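PDB 4K08: methyl-accepting chemotaxis sensory transducer from Anaeromyxobacter dehalogenans, which probably senses small molecules in the periplasm through a Cache domain and passes the signal on to the chemotaxis machinery of the cell. Local coordinates for residues L21-Q25 and A42-L47; Y57-L63 and G134-G140; F96-V100 and F126-Y130. All blocks are in the same frame, centred on the assembly; numbering follows the deposited sequence.

Contact 1: L21-Q25 and A42-L47. With ZN (zinc ion), chain B.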
ATOM      1  N   LEU A  21       2.397 -12.047  -3.412  1.00 40.18           N
ATOM      2  CA  LEU A  21       1.300 -12.158  -4.355  1.00 38.38           C
ATOM      3  C   LEU A  21       1.578 -11.344  -5.619  1.00 38.67           C
ATOM      4  O   LEU A  21       1.394 -11.836  -6.738  1.00 39.60           O
ATOM      5  CB  LEU A  21       0.039 -11.680  -3.627  1.00 38.34           C
ATOM      6  CG  LEU A  21      -1.249 -11.124  -4.193  1.00 40.80           C
ATOM      7  CD1 LEU A  21      -2.100 -10.707  -2.928  1.00 37.91           C
ATOM      8  CD2 LEU A  21      -1.104  -9.980  -5.130  1.00 38.90           C
ATOM      9  N   VAL A  22       2.036 -10.102  -5.446  1.00 33.22           N
ATOM     10  CA  VAL A  22       2.393  -9.279  -6.597  1.00 35.84           C
ATOM     11  C   VAL A  22       3.588  -9.893  -7.405  1.00 43.57           C
ATOM     12  O   VAL A  22       3.475 -10.053  -8.644  1.00 37.54           O
ATOM     13  CB  VAL A  22       2.648  -7.809  -6.197  1.00 34.06           C
ATOM     14  CG1 VAL A  22       3.240  -7.041  -7.392  1.00 31.75           C
ATOM     15  CG2 VAL A  22       1.338  -7.149  -5.694  1.00 29.47           C
ATOM     16  N   GLU A  23       4.682 -10.285  -6.736  1.00 52.63           N
ATOM     17  CA  GLU A  23       5.821 -10.886  -7.460  1.00 57.41           C
ATOM     18  C   GLU A  23       5.381 -12.126  -8.211  1.00 58.58           C
ATOM     19  O   GLU A  23       5.769 -12.320  -9.348  1.00 59.53           O
ATOM     20  CB  GLU A  23       7.006 -11.223  -6.544  1.00 60.39           C
ATOM     21  CG  GLU A  23       7.709  -9.988  -5.987  1.00 63.14           C
ATOM     22  CD  GLU A  23       9.158 -10.236  -5.558  1.00 69.31           C
ATOM     23  OE1 GLU A  23       9.552 -11.421  -5.423  1.00 76.41           O
ATOM     24  OE2 GLU A  23       9.899  -9.236  -5.361  1.00 67.77           O
ATOM     25  N   HIS A  24       4.532 -12.944  -7.589  1.00 49.54           N
ATOM     26  CA  HIS A  24       4.053 -14.181  -8.217  1.00 50.06           C
ATOM     27  C   HIS A  24       3.374 -13.929  -9.554  1.00 49.28           C
ATOM     28  O   HIS A  24       3.616 -14.656 -10.528  1.00 47.70           O
ATOM     29  CB  HIS A  24       3.073 -14.934  -7.300  1.00 51.33           C
ATOM     30  CG  HIS A  24       2.810 -16.342  -7.740  1.00 53.68           C
ATOM     31  ND1 HIS A  24       3.819 -17.276  -7.884  1.00 59.06           N
ATOM     32  CD2 HIS A  24       1.660 -16.965  -8.099  1.00 51.03           C
ATOM     33  CE1 HIS A  24       3.298 -18.419  -8.290  1.00 63.12           C
ATOM     34  NE2 HIS A  24       1.992 -18.257  -8.438  1.00 58.10           N
ATOM     35  N   GLN A  25       2.516 -12.904  -9.602  1.00 50.13           N
ATOM     36  CA  GLN A  25       1.836 -12.537 -10.849  1.00 49.39           C
ATOM     37  C   GLN A  25       2.832 -11.983 -11.887  1.00 48.61           C
ATOM     38  O   GLN A  25       2.774 -12.352 -13.068  1.00 47.56           O
ATOM     39  CB  GLN A  25       0.689 -11.538 -10.590  1.00 44.52           C
ATOM     40  CG  GLN A  25      -0.477 -12.135  -9.824  1.00 42.80           C
ATOM     41  CD  GLN A  25      -1.002 -13.418 -10.493  1.00 52.28           C
ATOM     42  OE1 GLN A  25      -1.196 -13.475 -11.716  1.00 52.90           O
ATOM     43  NE2 GLN A  25      -1.207 -14.455  -9.693  1.00 56.55           N
ATOM     44  N   ALA A  42      -4.893  -9.279 -12.110  1.00 28.81           N
ATOM     45  CA  ALA A  42      -5.047 -10.393 -11.168  1.00 27.58           C
ATOM     46  C   ALA A  42      -4.509  -9.996  -9.745  1.00 30.24           C
ATOM     47  O   ALA A  42      -5.155 -10.278  -8.724  1.00 29.44           O
ATOM     48  CB  ALA A  42      -4.317 -11.687 -11.716  1.00 33.05           C
ATOM     49  N   ALA A  43      -3.378  -9.294  -9.698  1.00 26.95           N
ATOM     50  CA  ALA A  43      -2.835  -8.801  -8.431  1.00 28.61           C
ATOM     51  C   ALA A  43      -3.787  -7.823  -7.754  1.00 29.96           C
ATOM     52  O   ALA A  43      -4.061  -7.952  -6.526  1.00 26.75           O
ATOM     53  CB  ALA A  43      -1.500  -8.140  -8.648  1.00 28.57           C
ATOM     54  N   LEU A  44      -4.316  -6.871  -8.532  1.00 31.28           N
ATOM     55  CA  LEU A  44      -5.267  -5.879  -7.989  1.00 30.10           C
ATOM     56  C   LEU A  44      -6.586  -6.489  -7.533  1.00 29.84           C
ATOM     57  O   LEU A  44      -7.171  -6.022  -6.576  1.00 26.63           O
ATOM     58  CB  LEU A  44      -5.597  -4.773  -9.002  1.00 27.22           C
ATOM     59  CG  LEU A  44      -4.408  -3.879  -9.362  1.00 28.77           C
ATOM     60  CD1 LEU A  44      -4.834  -2.818 -10.382  1.00 28.21           C
ATOM     61  CD2 LEU A  44      -3.756  -3.240  -8.087  1.00 26.92           C
ATOM     62  N   GLU A  45      -7.093  -7.471  -8.272  1.00 25.96           N
ATOM     63  CA  GLU A  45      -8.301  -8.173  -7.864  1.00 27.67           C
ATOM     64  C   GLU A  45      -8.106  -8.840  -6.482  1.00 27.20           C
ATOM     65  O   GLU A  45      -8.967  -8.718  -5.605  1.00 29.55           O
ATOM     66  CB  GLU A  45      -8.672  -9.228  -8.913  1.00 30.30           C
ATOM     67  CG  GLU A  45      -9.761 -10.174  -8.493  1.00 28.67           C
ATOM     68  CD  GLU A  45     -10.013 -11.250  -9.554  1.00 38.32           C
ATOM     69  OE1 GLU A  45      -9.045 -11.909 -10.046  1.00 41.21           O
ATOM     70  OE2 GLU A  45     -11.191 -11.431  -9.901  1.00 36.06           O
ATOM     71  N   ALA A  46      -6.960  -9.481  -6.270  1.00 26.59           N
ATOM     72  CA  ALA A  46      -6.662 -10.111  -4.989  1.00 26.55           C
ATOM     73  C   ALA A  46      -6.489  -9.005  -3.902  1.00 25.63           C
ATOM     74  O   ALA A  46      -7.111  -9.067  -2.845  1.00 23.92           O
ATOM     75  CB  ALA A  46      -5.417 -10.994  -5.096  1.00 26.95           C
ATOM     76  N   LEU A  47      -5.708  -7.973  -4.184  1.00 22.90           N
ATOM     77  CA  LEU A  47      -5.526  -6.895  -3.195  1.00 21.80           C
ATOM     78  C   LEU A  47      -6.793  -6.138  -2.866  1.00 20.29           C
ATOM     79  O   LEU A  47      -6.981  -5.702  -1.729  1.00 22.13           O
ATOM     80  CB  LEU A  47      -4.439  -5.905  -3.646  1.00 23.04           C
ATOM     81  CG  LEU A  47      -3.057  -6.569  -3.725  1.00 26.58           C
ATOM     82  CD1 LEU A  47      -2.038  -5.681  -4.495  1.00 30.16           C
ATOM     83  CD2 LEU A  47      -2.547  -6.906  -2.331  1.00 24.05           C
TER
HETATM   84 ZN    ZN B 200       1.026 -20.068  -8.214  1.00 55.21          ZN
HETATM   85  O   HOH W   1       2.093 -20.942 -10.236  1.00 40.50           O
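Two N-terminal helices of this single Cache domain pack here as a nearly antiparallel pair: the segments 21-25 and 42-47 run at 157° to each other, with axes 9.5 Å apart. Alanines keep the face of the second segment low, and Leu-21 lies across it. Its CD2 sits 4.0 Å from Ala-43 CB, and its CD1 reaches Ala-46 CB at 4.0 Å and Leu-47 CD2 at 3.9 Å. One turn on, Gln-25 lays its chain beside Ala-42, OE1 to CB 3.6 Å. No hydrogen bond crosses the pair, so apolar packing holds it. Val-22 and Ala-43 also touch Trp-135 of the sheet, which places one edge of the seam against the sheet, while His-24 points outward and binds a zinc ion, NE2 to ZN 2.1 Å, with a water as a further ligand. On the sheet side, Val-22 CG2 closes the seam at 3.9 Å from Leu-47 CD1.

Contact 2: Y57-L63 and G134-G140. With ACT (acetate ion), chain C.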
ATOM      1  N   TYR A  57      -6.515  -3.300   5.503  1.00 21.54           N
ATOM      2  CA  TYR A  57      -6.538  -3.419   4.033  1.00 20.65           C
ATOM      3  C   TYR A  57      -5.210  -2.997   3.377  1.00 22.03           C
ATOM      4  O   TYR A  57      -4.324  -2.393   4.040  1.00 22.39           O
ATOM      5  CB  TYR A  57      -7.680  -2.560   3.496  1.00 19.09           C
ATOM      6  CG  TYR A  57      -7.401  -1.074   3.756  1.00 19.76           C
ATOM      7  CD1 TYR A  57      -6.651  -0.310   2.853  1.00 22.70           C
ATOM      8  CD2 TYR A  57      -7.902  -0.455   4.916  1.00 22.44           C
ATOM      9  CE1 TYR A  57      -6.369   1.071   3.119  1.00 22.43           C
ATOM     10  CE2 TYR A  57      -7.656   0.906   5.185  1.00 21.85           C
ATOM     11  CZ  TYR A  57      -6.888   1.657   4.287  1.00 22.62           C
ATOM     12  OH  TYR A  57      -6.674   2.978   4.594  1.00 19.83           O
ATOM     13  N   PHE A  58      -5.096  -3.275   2.070  1.00 21.29           N
ATOM     14  CA  PHE A  58      -3.899  -2.945   1.278  1.00 24.08           C
ATOM     15  C   PHE A  58      -4.286  -1.861   0.275  1.00 24.03           C
ATOM     16  O   PHE A  58      -5.419  -1.857  -0.149  1.00 22.02           O
ATOM     17  CB  PHE A  58      -3.403  -4.180   0.478  1.00 27.08           C
ATOM     18  CG  PHE A  58      -3.027  -5.365   1.350  1.00 26.28           C
ATOM     19  CD1 PHE A  58      -1.794  -5.411   2.001  1.00 27.53           C
ATOM     20  CD2 PHE A  58      -3.927  -6.417   1.552  1.00 24.51           C
ATOM     21  CE1 PHE A  58      -1.468  -6.491   2.831  1.00 27.32           C
ATOM     22  CE2 PHE A  58      -3.609  -7.489   2.348  1.00 26.55           C
ATOM     23  CZ  PHE A  58      -2.373  -7.531   3.001  1.00 26.25           C
ATOM     24  N   TRP A  59      -3.352  -1.012  -0.173  1.00 22.22           N
ATOM     25  CA  TRP A  59      -3.611  -0.159  -1.322  1.00 25.37           C
ATOM     26  C   TRP A  59      -2.384  -0.227  -2.222  1.00 28.76           C
ATOM     27  O   TRP A  59      -1.323  -0.676  -1.815  1.00 24.55           O
ATOM     28  CB  TRP A  59      -3.831   1.337  -0.912  1.00 24.49           C
ATOM     29  CG  TRP A  59      -2.504   1.991  -0.488  1.00 25.86           C
ATOM     30  CD1 TRP A  59      -1.580   2.658  -1.309  1.00 26.92           C
ATOM     31  CD2 TRP A  59      -1.926   1.993   0.829  1.00 26.13           C
ATOM     32  NE1 TRP A  59      -0.506   3.095  -0.556  1.00 26.84           N
ATOM     33  CE2 TRP A  59      -0.653   2.665   0.736  1.00 28.49           C
ATOM     34  CE3 TRP A  59      -2.335   1.491   2.071  1.00 26.23           C
ATOM     35  CZ2 TRP A  59       0.181   2.858   1.844  1.00 29.83           C
ATOM     36  CZ3 TRP A  59      -1.481   1.699   3.209  1.00 28.50           C
ATOM     37  CH2 TRP A  59      -0.245   2.373   3.074  1.00 29.28           C
ATOM     38  N   VAL A  60      -2.534   0.239  -3.453  1.00 26.86           N
ATOM     39  CA  VAL A  60      -1.434   0.294  -4.373  1.00 23.84           C
ATOM     40  C   VAL A  60      -1.383   1.695  -4.965  1.00 25.65           C
ATOM     41  O   VAL A  60      -2.400   2.215  -5.441  1.00 25.10           O
ATOM     42  CB  VAL A  60      -1.605  -0.726  -5.533  1.00 26.04           C
ATOM     43  CG1 VAL A  60      -0.407  -0.555  -6.536  1.00 28.18           C
ATOM     44  CG2 VAL A  60      -1.725  -2.176  -4.990  1.00 24.65           C
ATOM     45  N   ASN A  61      -0.210   2.317  -4.938  1.00 27.30           N
ATOM     46  CA  ASN A  61      -0.015   3.520  -5.737  1.00 31.23           C
ATOM     47  C   ASN A  61       1.247   3.385  -6.586  1.00 32.09           C
ATOM     48  O   ASN A  61       2.026   2.479  -6.348  1.00 30.97           O
ATOM     49  CB  ASN A  61       0.000   4.806  -4.876  1.00 30.41           C
ATOM     50  CG  ASN A  61       1.178   4.867  -3.900  1.00 32.89           C
ATOM     51  OD1 ASN A  61       1.067   4.452  -2.738  1.00 31.02           O
ATOM     52  ND2 ASN A  61       2.306   5.409  -4.365  1.00 31.12           N
ATOM     53  N   ASP A  62       1.431   4.273  -7.566  1.00 28.81           N
ATOM     54  CA  ASP A  62       2.655   4.209  -8.399  1.00 31.58           C
ATOM     55  C   ASP A  62       3.612   5.321  -8.010  1.00 33.97           C
ATOM     56  O   ASP A  62       3.415   5.998  -6.971  1.00 31.90           O
ATOM     57  CB  ASP A  62       2.388   4.242  -9.929  1.00 31.96           C
ATOM     58  CG  ASP A  62       1.794   5.574 -10.426  1.00 34.23           C
ATOM     59  OD1 ASP A  62       1.932   6.658  -9.778  1.00 32.60           O
ATOM     60  OD2 ASP A  62       1.150   5.526 -11.505  1.00 36.58           O
ATOM     61  N   LEU A  63       4.651   5.509  -8.824  1.00 34.90           N
ATOM     62  CA  LEU A  63       5.766   6.359  -8.411  1.00 37.50           C
ATOM     63  C   LEU A  63       5.585   7.840  -8.719  1.00 38.19           C
ATOM     64  O   LEU A  63       6.363   8.661  -8.248  1.00 39.51           O
ATOM     65  CB  LEU A  63       7.085   5.825  -9.020  1.00 41.73           C
ATOM     66  CG  LEU A  63       7.407   4.388  -8.551  1.00 41.54           C
ATOM     67  CD1 LEU A  63       8.660   3.882  -9.253  1.00 46.06           C
ATOM     68  CD2 LEU A  63       7.557   4.290  -7.032  1.00 39.22           C
ATOM     69  N   GLY A 134       6.460  -0.293 -11.291  1.00 36.87           N
ATOM     70  CA  GLY A 134       6.491   1.020 -10.660  1.00 35.53           C
ATOM     71  C   GLY A 134       5.411   1.112  -9.572  1.00 35.25           C
ATOM     72  O   GLY A 134       4.820   2.183  -9.375  1.00 32.72           O
ATOM     73  N   TRP A 135       5.115  -0.007  -8.896  1.00 35.05           N
ATOM     74  CA  TRP A 135       4.100  -0.026  -7.833  1.00 34.60           C
ATOM     75  C   TRP A 135       4.682   0.143  -6.426  1.00 36.32           C
ATOM     76  O   TRP A 135       5.783  -0.342  -6.127  1.00 37.52           O
ATOM     77  CB  TRP A 135       3.342  -1.366  -7.832  1.00 31.78           C
ATOM     78  CG  TRP A 135       2.332  -1.452  -8.891  1.00 31.32           C
ATOM     79  CD1 TRP A 135       2.107  -0.553  -9.893  1.00 31.68           C
ATOM     80  CD2 TRP A 135       1.371  -2.478  -9.044  1.00 29.94           C
ATOM     81  NE1 TRP A 135       1.061  -0.975 -10.679  1.00 33.11           N
ATOM     82  CE2 TRP A 135       0.584  -2.153 -10.165  1.00 33.88           C
ATOM     83  CE3 TRP A 135       1.076  -3.644  -8.314  1.00 32.02           C
ATOM     84  CZ2 TRP A 135      -0.475  -2.974 -10.604  1.00 33.99           C
ATOM     85  CZ3 TRP A 135       0.037  -4.450  -8.743  1.00 31.62           C
ATOM     86  CH2 TRP A 135      -0.718  -4.118  -9.889  1.00 32.59           C
ATOM     87  N   VAL A 136       3.896   0.775  -5.561  1.00 32.17           N
ATOM     88  CA  VAL A 136       4.145   0.756  -4.132  1.00 33.26           C
ATOM     89  C   VAL A 136       2.951   0.043  -3.515  1.00 31.57           C
ATOM     90  O   VAL A 136       1.828   0.408  -3.820  1.00 29.41           O
ATOM     91  CB  VAL A 136       4.226   2.192  -3.556  1.00 36.54           C
ATOM     92  CG1 VAL A 136       4.333   2.179  -1.990  1.00 36.51           C
ATOM     93  CG2 VAL A 136       5.424   2.939  -4.198  1.00 37.97           C
ATOM     94  N   VAL A 137       3.182  -0.969  -2.690  1.00 30.53           N
ATOM     95  CA  VAL A 137       2.077  -1.702  -2.039  1.00 30.76           C
ATOM     96  C   VAL A 137       2.192  -1.468  -0.531  1.00 31.26           C
ATOM     97  O   VAL A 137       3.310  -1.529   0.020  1.00 33.37           O
ATOM     98  CB  VAL A 137       2.164  -3.225  -2.339  1.00 37.01           C
ATOM     99  CG1 VAL A 137       0.923  -3.958  -1.794  1.00 35.67           C
ATOM    100  CG2 VAL A 137       2.323  -3.444  -3.850  1.00 33.75           C
ATOM    101  N   GLY A 138       1.084  -1.137   0.133  1.00 27.95           N
ATOM    102  CA  GLY A 138       1.163  -0.745   1.535  1.00 29.84           C
ATOM    103  C   GLY A 138       0.002  -1.268   2.358  1.00 31.43           C
ATOM    104  O   GLY A 138      -1.046  -1.651   1.809  1.00 25.36           O
ATOM    105  N   SER A 139       0.201  -1.289   3.676  1.00 30.59           N
ATOM    106  CA  SER A 139      -0.876  -1.526   4.640  1.00 28.14           C
ATOM    107  C   SER A 139      -0.395  -0.912   5.944  1.00 29.99           C
ATOM    108  O   SER A 139       0.820  -0.800   6.152  1.00 29.58           O
ATOM    109  CB  SER A 139      -1.173  -3.030   4.834  1.00 24.58           C
ATOM    110  OG  SER A 139      -2.306  -3.218   5.673  1.00 26.04           O
ATOM    111  N   GLY A 140      -1.320  -0.490   6.806  1.00 30.13           N
ATOM    112  CA  GLY A 140      -0.931   0.092   8.088  1.00 35.41           C
ATOM    113  C   GLY A 140      -1.822  -0.325   9.260  1.00 34.94           C
ATOM    114  O   GLY A 140      -2.917  -0.874   9.072  1.00 29.40           O
TER
HETATM  115  C   ACT C 201      -3.765   4.521   3.469  1.00 27.52           C
HETATM  116  O   ACT C 201      -4.953   4.114   3.181  1.00 21.60           O
HETATM  117  OXT ACT C 201      -3.338   4.340   4.638  1.00 22.70           O
HETATM  118  CH3 ACT C 201      -2.828   5.208   2.466  1.00 25.11           C
HETATM  119  O   HOH W   2      -4.165  -0.017   5.708  1.00 17.42           O
HETATM  120  O   HOH W   3      -5.553  -1.202   7.687  1.00 22.76           O
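Strand 59-62 runs antiparallel to strand 135-140, and the clearest fit between them is a flat ring over a bare backbone. The indole of Trp-59, with chi1 near +73°, folds back across its neighbour so that Gly-138 CA lies 3.7 Å from the centroid of the six-membered ring, almost on the normal. A CB at Gly-138 would collide with this ring, so the hollow depends on the missing side chain. Trp-59 NE1 then hydrogen-bonds to Asn-61 OD1 at 3.0 Å, fixing the indole along the strand. On the other face of the sheet the roles reverse: Val-60 is the bump, its CG1 3.8 Å from the centroid of the five-membered ring of Trp-135. Back on the face of Trp-59, Leu-63 CD2 meets Val-136 CG2 at 3.8 Å.

Between the strands the backbones hydrogen-bond in pairs. Trp-59 N to Gly-138 O and Gly-138 N to Trp-59 O are both 3.1 Å; Asn-61 N to Val-136 O is 3.0 Å, and Val-136 N to Asn-61 O is 2.6 Å. Beyond the Trp-59/Gly-138 pair, Ser-139 OG donates to Tyr-57 O at 2.7 Å and is also hydrogen-bonded to Tyr-52.

An acetate, probably from the crystallisation liquor, rests on the face of Trp-59 opposite Gly-138. Tyr-57 OH gives the acetate O a very short hydrogen bond, 2.5 Å, and His-70, Tyr-110 and Lys-123 also hydrogen-bond the acetate. A small pocket on one face of a central antiparallel sheet is where Cache domains, with their PAS-like fold, commonly bind ligands.

Contact 3: F96-V100 and F126-Y130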
ATOM      1  N   PHE A  96       6.011   7.848   0.846  1.00 38.28           N
ATOM      2  CA  PHE A  96       6.078   6.425   0.467  1.00 37.96           C
ATOM      3  C   PHE A  96       7.060   6.218  -0.694  1.00 34.41           C
ATOM      4  O   PHE A  96       7.859   5.290  -0.693  1.00 34.95           O
ATOM      5  CB  PHE A  96       4.720   5.893  -0.008  1.00 38.13           C
ATOM      6  CG  PHE A  96       3.633   5.935   1.034  1.00 34.79           C
ATOM      7  CD1 PHE A  96       3.930   6.028   2.384  1.00 32.47           C
ATOM      8  CD2 PHE A  96       2.293   5.824   0.649  1.00 35.07           C
ATOM      9  CE1 PHE A  96       2.906   6.057   3.330  1.00 31.76           C
ATOM     10  CE2 PHE A  96       1.265   5.863   1.595  1.00 29.85           C
ATOM     11  CZ  PHE A  96       1.576   5.965   2.933  1.00 28.00           C
ATOM     12  N   VAL A  97       6.924   7.057  -1.713  1.00 34.33           N
ATOM     13  CA  VAL A  97       7.719   6.898  -2.932  1.00 35.38           C
ATOM     14  C   VAL A  97       9.196   7.135  -2.606  1.00 40.02           C
ATOM     15  O   VAL A  97      10.049   6.372  -3.068  1.00 38.69           O
ATOM     16  CB  VAL A  97       7.213   7.816  -4.101  1.00 37.87           C
ATOM     17  CG1 VAL A  97       8.301   7.968  -5.274  1.00 36.83           C
ATOM     18  CG2 VAL A  97       5.879   7.310  -4.594  1.00 34.14           C
ATOM     19  N   ARG A  98       9.491   8.154  -1.785  1.00 48.47           N
ATOM     20  CA  ARG A  98      10.882   8.421  -1.365  1.00 54.15           C
ATOM     21  C   ARG A  98      11.453   7.261  -0.564  1.00 50.58           C
ATOM     22  O   ARG A  98      12.585   6.870  -0.753  1.00 46.48           O
ATOM     23  CB  ARG A  98      10.994   9.701  -0.525  1.00 57.32           C
ATOM     24  CG  ARG A  98      10.853  10.999  -1.307  1.00 58.88           C
ATOM     25  CD  ARG A  98      11.370  12.195  -0.468  1.00 62.10           C
ATOM     26  NE  ARG A  98      10.294  13.111  -0.099  1.00 61.96           N
ATOM     27  CZ  ARG A  98       9.589  13.823  -0.991  1.00 55.84           C
ATOM     28  NH1 ARG A  98       8.591  14.640  -0.571  1.00 52.85           N
ATOM     29  NH2 ARG A  98       9.868  13.701  -2.316  1.00 50.78           N
ATOM     30  N   THR A  99      10.644   6.698   0.321  1.00 44.66           N
ATOM     31  CA  THR A  99      11.070   5.586   1.159  1.00 42.53           C
ATOM     32  C   THR A  99      11.386   4.344   0.334  1.00 48.79           C
ATOM     33  O   THR A  99      12.387   3.675   0.589  1.00 52.42           O
ATOM     34  CB  THR A  99       9.947   5.210   2.154  1.00 42.82           C
ATOM     35  OG1 THR A  99       9.643   6.355   2.956  1.00 40.52           O
ATOM     36  CG2 THR A  99      10.357   4.033   3.041  1.00 43.16           C
ATOM     37  N   VAL A 100      10.522   3.976  -0.617  1.00 43.47           N
ATOM     38  CA  VAL A 100      10.796   2.755  -1.363  1.00 42.49           C
ATOM     39  C   VAL A 100      11.905   3.050  -2.400  1.00 46.94           C
ATOM     40  O   VAL A 100      12.743   2.192  -2.634  1.00 46.12           O
ATOM     41  CB  VAL A 100       9.577   2.108  -2.076  1.00 38.77           C
ATOM     42  CG1 VAL A 100       8.353   1.863  -1.051  1.00 38.95           C
ATOM     43  CG2 VAL A 100       9.161   2.922  -3.282  1.00 38.69           C
ATOM     44  N   PHE A 126       3.546  -0.045   6.703  1.00 34.54           N
ATOM     45  CA  PHE A 126       4.690  -0.571   5.969  1.00 36.96           C
ATOM     46  C   PHE A 126       4.420  -0.529   4.454  1.00 36.71           C
ATOM     47  O   PHE A 126       3.385  -1.049   3.980  1.00 33.81           O
ATOM     48  CB  PHE A 126       5.028  -1.993   6.394  1.00 37.82           C
ATOM     49  CG  PHE A 126       6.421  -2.430   5.974  1.00 38.69           C
ATOM     50  CD1 PHE A 126       7.549  -1.952   6.656  1.00 40.07           C
ATOM     51  CD2 PHE A 126       6.600  -3.287   4.898  1.00 38.53           C
ATOM     52  CE1 PHE A 126       8.838  -2.345   6.287  1.00 42.43           C
ATOM     53  CE2 PHE A 126       7.889  -3.687   4.508  1.00 44.40           C
ATOM     54  CZ  PHE A 126       9.009  -3.209   5.206  1.00 43.69           C
ATOM     55  N   VAL A 127       5.334   0.100   3.711  1.00 32.43           N
ATOM     56  CA  VAL A 127       5.258   0.137   2.249  1.00 33.24           C
ATOM     57  C   VAL A 127       6.419  -0.591   1.593  1.00 39.43           C
ATOM     58  O   VAL A 127       7.552  -0.602   2.087  1.00 39.23           O
ATOM     59  CB  VAL A 127       5.219   1.557   1.693  1.00 36.67           C
ATOM     60  CG1 VAL A 127       3.883   2.227   2.057  1.00 32.29           C
ATOM     61  CG2 VAL A 127       6.493   2.390   2.152  1.00 33.72           C
ATOM     62  N   THR A 128       6.117  -1.215   0.468  1.00 38.14           N
ATOM     63  CA  THR A 128       7.125  -1.954  -0.274  1.00 44.08           C
ATOM     64  C   THR A 128       6.934  -1.673  -1.761  1.00 43.83           C
ATOM     65  O   THR A 128       5.961  -1.046  -2.145  1.00 41.54           O
ATOM     66  CB  THR A 128       7.058  -3.446   0.049  1.00 51.98           C
ATOM     67  OG1 THR A 128       8.236  -4.081  -0.475  1.00 63.38           O
ATOM     68  CG2 THR A 128       5.794  -4.053  -0.536  1.00 44.63           C
ATOM     69  N   GLN A 129       7.859  -2.100  -2.610  1.00 43.98           N
ATOM     70  CA  GLN A 129       7.724  -1.775  -4.028  1.00 42.83           C
ATOM     71  C   GLN A 129       7.750  -3.039  -4.856  1.00 40.72           C
ATOM     72  O   GLN A 129       8.307  -4.069  -4.440  1.00 41.38           O
ATOM     73  CB  GLN A 129       8.861  -0.844  -4.501  1.00 46.23           C
ATOM     74  CG  GLN A 129      10.193  -1.543  -4.506  1.00 48.91           C
ATOM     75  CD  GLN A 129      11.351  -0.640  -4.914  1.00 54.61           C
ATOM     76  OE1 GLN A 129      11.163   0.479  -5.450  1.00 51.58           O
ATOM     77  NE2 GLN A 129      12.567  -1.133  -4.679  1.00 56.36           N
ATOM     78  N   TYR A 130       7.150  -2.948  -6.038  1.00 41.03           N
ATOM     79  CA  TYR A 130       7.383  -3.941  -7.084  1.00 43.48           C
ATOM     80  C   TYR A 130       7.895  -3.167  -8.300  1.00 42.86           C
ATOM     81  O   TYR A 130       7.120  -2.529  -9.017  1.00 41.52           O
ATOM     82  CB  TYR A 130       6.099  -4.771  -7.372  1.00 38.02           C
ATOM     83  CG  TYR A 130       6.361  -5.809  -8.438  1.00 39.82           C
ATOM     84  CD1 TYR A 130       7.325  -6.811  -8.241  1.00 43.19           C
ATOM     85  CD2 TYR A 130       5.713  -5.754  -9.668  1.00 41.47           C
ATOM     86  CE1 TYR A 130       7.614  -7.756  -9.237  1.00 43.62           C
ATOM     87  CE2 TYR A 130       5.994  -6.695 -10.676  1.00 42.95           C
ATOM     88  CZ  TYR A 130       6.945  -7.691 -10.449  1.00 46.17           C
ATOM     89  OH  TYR A 130       7.212  -8.633 -11.441  1.00 48.75           O
TER
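Val-100 and Val-127 each give up 85 Å² here, more than any other residue of the contact, and they meet where helix 92-103 lies across strand 120-130. The local axes cross at -65° and come within 8.2 Å. Both valines point their CA-to-CB bonds toward the opposite segment: Val-100 CG1 touches Val-127 CG2 at 3.7 Å and also rests on the strand backbone, 3.9 Å from Thr-128 C. Val-136 of the adjoining strand lies against both valines, so the helix sits over two strands of the sheet.

One turn back along the helix, Phe-96 takes the other methyl of Val-127. Val-127 CG1 stands over the face of the Phe-96 ring, 3.9 Å from its centroid and 17° off the normal, a CH-pi contact. The same ring meets Trp-59 and packs edge-to-face with Tyr-110, and its side chain comes to about 4 Å from the bound acetate; Phe-96 therefore links this packing to the pocket wall.

Gln-129 adds the next largest share, 42 Å². Its side chain runs beside the end of Val-100, with OE1 3.8 Å from Val-100 CG2. No hydrogen bond joins the two segments. The contact thus rests mainly on methyl groups and one aromatic face, with the Gln-129 chain at the edge, so between these segments it is the fit of the surfaces, not directional bonds, that holds helix and strand together.

How the contacts relate
From the N terminus, helix 5-30 leads through a turn into helix 36-49, and contact 1 closes that short hairpin before contact 2 begins. The chain then enters strand 59-62, whose pairing with strand 135-142 closes a loop of 70 residues. Contact 3 falls wholly within this loop, setting helix 92-103 on strand 120-130. Strands 120-130 and 135-142 are neighbours, so contacts 2 and 3 share a sheet: Val-137 N lies 2.8 Å from Thr-128 O. The helical pair joins that sheet where Leu-47 CD1 meets Val-60 CG2 at 3.6 Å, and reaches contact 3 through Val-22 CG1, 3.5 Å from Tyr-130 CG.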